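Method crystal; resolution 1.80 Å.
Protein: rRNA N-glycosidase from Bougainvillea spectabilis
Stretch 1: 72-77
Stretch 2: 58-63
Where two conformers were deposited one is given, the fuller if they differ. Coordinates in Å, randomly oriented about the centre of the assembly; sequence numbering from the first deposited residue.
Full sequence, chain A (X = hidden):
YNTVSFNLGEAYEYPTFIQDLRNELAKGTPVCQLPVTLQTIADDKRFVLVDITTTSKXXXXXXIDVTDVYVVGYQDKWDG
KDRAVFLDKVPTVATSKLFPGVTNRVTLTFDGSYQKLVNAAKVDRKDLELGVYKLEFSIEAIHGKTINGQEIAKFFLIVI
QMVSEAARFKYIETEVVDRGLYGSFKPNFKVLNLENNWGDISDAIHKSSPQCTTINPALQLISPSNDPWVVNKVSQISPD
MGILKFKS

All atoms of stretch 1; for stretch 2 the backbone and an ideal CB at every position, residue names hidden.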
ATOM      1  N   VAL A  72       1.595   0.301   8.673  1.00  4.50           N
ATOM      2  CA  VAL A  72       2.262  -0.038   9.931  1.00  4.13           C
ATOM      3  C   VAL A  72       1.374  -0.821  10.899  1.00  4.49           C
ATOM      4  O   VAL A  72       1.868  -1.419  11.857  1.00  4.16           O
ATOM      5  CB  VAL A  72       2.795   1.232  10.649  1.00  4.10           C
ATOM      6  CG1 VAL A  72       3.863   1.905   9.798  1.00  5.98           C
ATOM      7  CG2 VAL A  72       1.655   2.197  10.924  1.00  4.30           C
ATOM      8  N   GLY A  73       0.069  -0.826  10.641  1.00  3.58           N
ATOM      9  CA  GLY A  73      -0.846  -1.545  11.509  1.00  2.52           C
ATOM     10  C   GLY A  73      -2.280  -1.147  11.239  1.00  3.17           C
ATOM     11  O   GLY A  73      -2.558  -0.417  10.288  1.00  3.78           O
ATOM     12  N   TYR A  74      -3.199  -1.631  12.063  1.00  2.67           N
ATOM     13  CA  TYR A  74      -4.606  -1.303  11.893  1.00  2.93           C
ATOM     14  C   TYR A  74      -5.345  -1.418  13.210  1.00  5.27           C
ATOM     15  O   TYR A  74      -4.816  -1.940  14.192  1.00  6.81           O
ATOM     16  CB  TYR A  74      -5.264  -2.243  10.875  1.00  3.25           C
ATOM     17  CG  TYR A  74      -5.252  -3.704  11.284  1.00  4.19           C
ATOM     18  CD1 TYR A  74      -4.172  -4.529  10.966  1.00  4.73           C
ATOM     19  CD2 TYR A  74      -6.308  -4.254  12.018  1.00  4.16           C
ATOM     20  CE1 TYR A  74      -4.140  -5.864  11.368  1.00  5.55           C
ATOM     21  CE2 TYR A  74      -6.286  -5.591  12.427  1.00  6.57           C
ATOM     22  CZ  TYR A  74      -5.198  -6.389  12.098  1.00  6.61           C
ATOM     23  OH  TYR A  74      -5.162  -7.705  12.508  1.00  6.59           O
ATOM     24  N   GLN A  75      -6.570  -0.916  13.227  1.00  5.19           N
ATOM     25  CA  GLN A  75      -7.400  -0.997  14.415  1.00  5.48           C
ATOM     26  C   GLN A  75      -8.694  -1.695  14.024  1.00  6.58           C
ATOM     27  O   GLN A  75      -9.345  -1.315  13.048  1.00  7.27           O
ATOM     28  CB  GLN A  75      -7.711   0.400  14.954  1.00  6.12           C
ATOM     29  CG  GLN A  75      -8.585   0.403  16.204  1.00  7.60           C
ATOM     30  CD  GLN A  75      -9.001   1.800  16.615  1.00 11.81           C
ATOM     31  OE1 GLN A  75      -8.229   2.537  17.228  1.00 12.37           O
ATOM     32  NE2 GLN A  75     -10.225   2.177  16.265  1.00 11.59           N
ATOM     33  N   ASP A  76      -9.047  -2.738  14.763  1.00  7.20           N
ATOM     34  CA  ASP A  76     -10.285  -3.456  14.499  1.00  9.33           C
ATOM     35  C   ASP A  76     -11.027  -3.537  15.828  1.00  9.50           C
ATOM     36  O   ASP A  76     -10.895  -2.633  16.660  1.00  7.54           O
ATOM     37  CB  ASP A  76      -9.998  -4.849  13.906  1.00  9.34           C
ATOM     38  CG  ASP A  76      -9.446  -5.840  14.922  1.00 12.33           C
ATOM     39  OD1 ASP A  76      -8.728  -5.434  15.858  1.00 12.32           O
ATOM     40  OD2 ASP A  76      -9.725  -7.046  14.759  1.00 12.26           O
ATOM     41  N   LYS A  77     -11.808  -4.589  16.034  1.00  9.46           N
ATOM     42  CA  LYS A  77     -12.537  -4.718  17.289  1.00 12.57           C
ATOM     43  C   LYS A  77     -12.354  -6.085  17.927  1.00 11.69           C
ATOM     44  O   LYS A  77     -12.093  -7.074  17.248  1.00 12.71           O
ATOM     45  CB  LYS A  77     -14.034  -4.475  17.066  1.00 13.41           C
ATOM     46  CG  LYS A  77     -14.356  -3.241  16.246  1.00 17.46           C
ATOM     47  CD  LYS A  77     -15.344  -2.335  16.956  1.00 21.84           C
ATOM     48  CE  LYS A  77     -14.667  -1.081  17.471  1.00 23.83           C
ATOM     49  NZ  LYS A  77     -15.622  -0.163  18.154  1.00 25.17           N
ATOM     50  N   UNK A  58     -18.340  -4.290   8.872  1.00 10.84           N
ATOM     51  CA  UNK A  58     -17.190  -4.326   9.764  1.00  8.87           C
ATOM     52  C   UNK A  58     -16.126  -3.394   9.189  1.00  9.07           C
ATOM     53  O   UNK A  58     -15.893  -3.373   7.979  1.00  9.07           O
ATOM     54  CB  UNK A  58     -16.654  -5.750   9.930  1.00  8.87           C
ATOM     55  N   UNK A  59     -15.496  -2.607  10.052  1.00  7.75           N
ATOM     56  CA  UNK A  59     -14.480  -1.668   9.600  1.00  7.04           C
ATOM     57  C   UNK A  59     -13.119  -1.892  10.241  1.00  7.58           C
ATOM     58  O   UNK A  59     -13.014  -2.255  11.415  1.00  6.57           O
ATOM     59  CB  UNK A  59     -14.943  -0.237   9.882  1.00  7.04           C
ATOM     60  N   UNK A  60     -12.076  -1.676   9.450  1.00  7.20           N
ATOM     61  CA  UNK A  60     -10.710  -1.781   9.936  1.00  6.32           C
ATOM     62  C   UNK A  60     -10.041  -0.472   9.530  1.00  6.57           C
ATOM     63  O   UNK A  60     -10.124  -0.069   8.375  1.00  8.56           O
ATOM     64  CB  UNK A  60      -9.983  -3.005   9.374  1.00  6.32           C
ATOM     65  N   UNK A  61      -9.427   0.210  10.493  1.00  6.28           N
ATOM     66  CA  UNK A  61      -8.746   1.472  10.223  1.00  7.05           C
ATOM     67  C   UNK A  61      -7.266   1.177  10.031  1.00  5.41           C
ATOM     68  O   UNK A  61      -6.559   0.887  10.992  1.00  6.21           O
ATOM     69  CB  UNK A  61      -8.966   2.481  11.352  1.00  7.05           C
ATOM     70  N   UNK A  62      -6.800   1.257   8.790  1.00  4.81           N
ATOM     71  CA  UNK A  62      -5.404   0.967   8.468  1.00  4.68           C
ATOM     72  C   UNK A  62      -4.535   2.223   8.487  1.00  5.64           C
ATOM     73  O   UNK A  62      -4.859   3.225   7.851  1.00  6.79           O
ATOM     74  CB  UNK A  62      -5.313   0.297   7.096  1.00  4.68           C
ATOM     75  N   UNK A  63      -3.424   2.159   9.211  1.00  4.33           N
ATOM     76  CA  UNK A  63      -2.512   3.296   9.314  1.00  3.66           C
ATOM     77  C   UNK A  63      -1.367   3.194   8.316  1.00  4.02           C
ATOM     78  O   UNK A  63      -0.708   2.159   8.220  1.00  4.09           O
ATOM     79  CB  UNK A  63      -1.954   3.399  10.735  1.00  3.66           C
TER

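The two segments run antiparallel, at 160° between their N-to-C directions, so a rule of neighbouring strands applies: backbone bonds fix the register, and side chains of paired residues share a face.

Position 58 comes before the paired strand. Its CA-to-CB bond points sideways and the ideal CB has nothing of stretch 1 within 5.5 Å, so almost any residue would serve. It is Lys58, extended and making no contact here.

Position 59 is also undemanding for its side chain: CB points sideways into space that stretch 1 leaves empty, and phi/psi of -121/144 suits beta-branched residues among others. The residue is Thr59. Its part in the contact is played by the backbone, where a water O sits 2.8 Å from Thr59 O and 3.1 Å from Gln75 O, lying between the strands just beyond their last direct bond.

Position 60 is more selective. The ideal CB lies 4.7 Å from Tyr74 CD2 and 4.9 Å from Asp76 CB, so a modest apolar group, such as valine, isoleucine or leucine, could reach the ring. In the conformer given, Val60 takes the t rotamer and brings CG1 to 3.4 Å from Tyr74 CD2, meeting the ring obliquely, while CG2 comes 4.3 Å from Asp76 CB. A CA-H...O contact, Val60 CA to Gln75 O at 3.4 Å, adds to the backbone fit.

Position 61 pairs with Gln75, and its CB shares that residue's face. It gives its N-H to Gln75 O and takes the Gln75 N-H on its own O, which any residue with a free backbone N-H could do, so the side chain is free to be chosen for its neighbour: a long, flexible chain, polar or aliphatic, could lie along the extended glutamine. Lys61 does so with its methylenes, CD passing 3.7 Å from Gln75 NE2, before its end leads away. The backbone bonds are Lys61 N to Gln75 O (3.0 Å) and Gln75 N to Lys61 O (2.9 Å).

Position 62 faces Tyr74 in a non-hydrogen-bonded pair, where the CA of position 62 comes to 4.2 Å from Tyr74 CA. With the ideal CB 4.6 Å from Tyr74 CB, small to medium apolar residues would suit. Val62, rotamer t, sets CG2 4.2 Å from Tyr74 CB.

At position 63 the ideal CB already touches Val72 CG2 at 3.8 Å and lies 3.9 Å from Gly73 O, so a methyl is enough to make the contact; Gly73 offers no side chain, and a somewhat larger apolar residue is not excluded by what is visible. Ala63 packs its methyl CB against Val72 CG2 at 3.8 Å, and its backbone bonds at both ends, Ala63 N to Gly73 O (2.9 Å) and Val72 N to Ala63 O (3.0 Å), nearly straight.

Stretch 2, residues 58-63: KTVKVA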
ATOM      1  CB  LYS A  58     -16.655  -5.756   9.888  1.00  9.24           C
ATOM      2  CG  LYS A  58     -17.688  -6.721  10.460  1.00 11.57           C
ATOM      3  CD  LYS A  58     -17.165  -8.141  10.595  1.00 15.28           C
ATOM      4  CE  LYS A  58     -18.233  -9.050  11.188  1.00 14.64           C
ATOM      5  NZ  LYS A  58     -17.749 -10.444  11.368  1.00 21.15           N
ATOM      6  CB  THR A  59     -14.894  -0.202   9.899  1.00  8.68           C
ATOM      7  OG1 THR A  59     -16.145   0.092   9.271  1.00  9.98           O
ATOM      8  CG2 THR A  59     -13.837   0.774   9.382  1.00  8.53           C
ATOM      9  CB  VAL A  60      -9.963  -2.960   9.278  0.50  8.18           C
ATOM     10  CG1 VAL A  60      -8.504  -2.968   9.714  0.50  7.56           C
ATOM     11  CG2 VAL A  60     -10.634  -4.277   9.651  0.50  8.84           C
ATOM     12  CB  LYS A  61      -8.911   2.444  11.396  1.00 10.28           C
ATOM     13  CG  LYS A  61     -10.330   2.913  11.672  1.00 16.14           C
ATOM     14  CD  LYS A  61     -10.350   3.739  12.959  1.00 20.37           C
ATOM     15  CE  LYS A  61     -11.375   4.859  12.920  1.00 24.40           C
ATOM     16  NZ  LYS A  61     -12.779   4.364  12.971  1.00 26.49           N
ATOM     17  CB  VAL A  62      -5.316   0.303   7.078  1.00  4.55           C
ATOM     18  CG1 VAL A  62      -3.879  -0.116   6.780  1.00  5.05           C
ATOM     19  CG2 VAL A  62      -6.252  -0.900   7.025  1.00  2.51           C
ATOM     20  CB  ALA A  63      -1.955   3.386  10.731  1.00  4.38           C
TER
HETATM   21  O   HOH W   1     -12.302  -0.339  13.270  1.00 39.15           O
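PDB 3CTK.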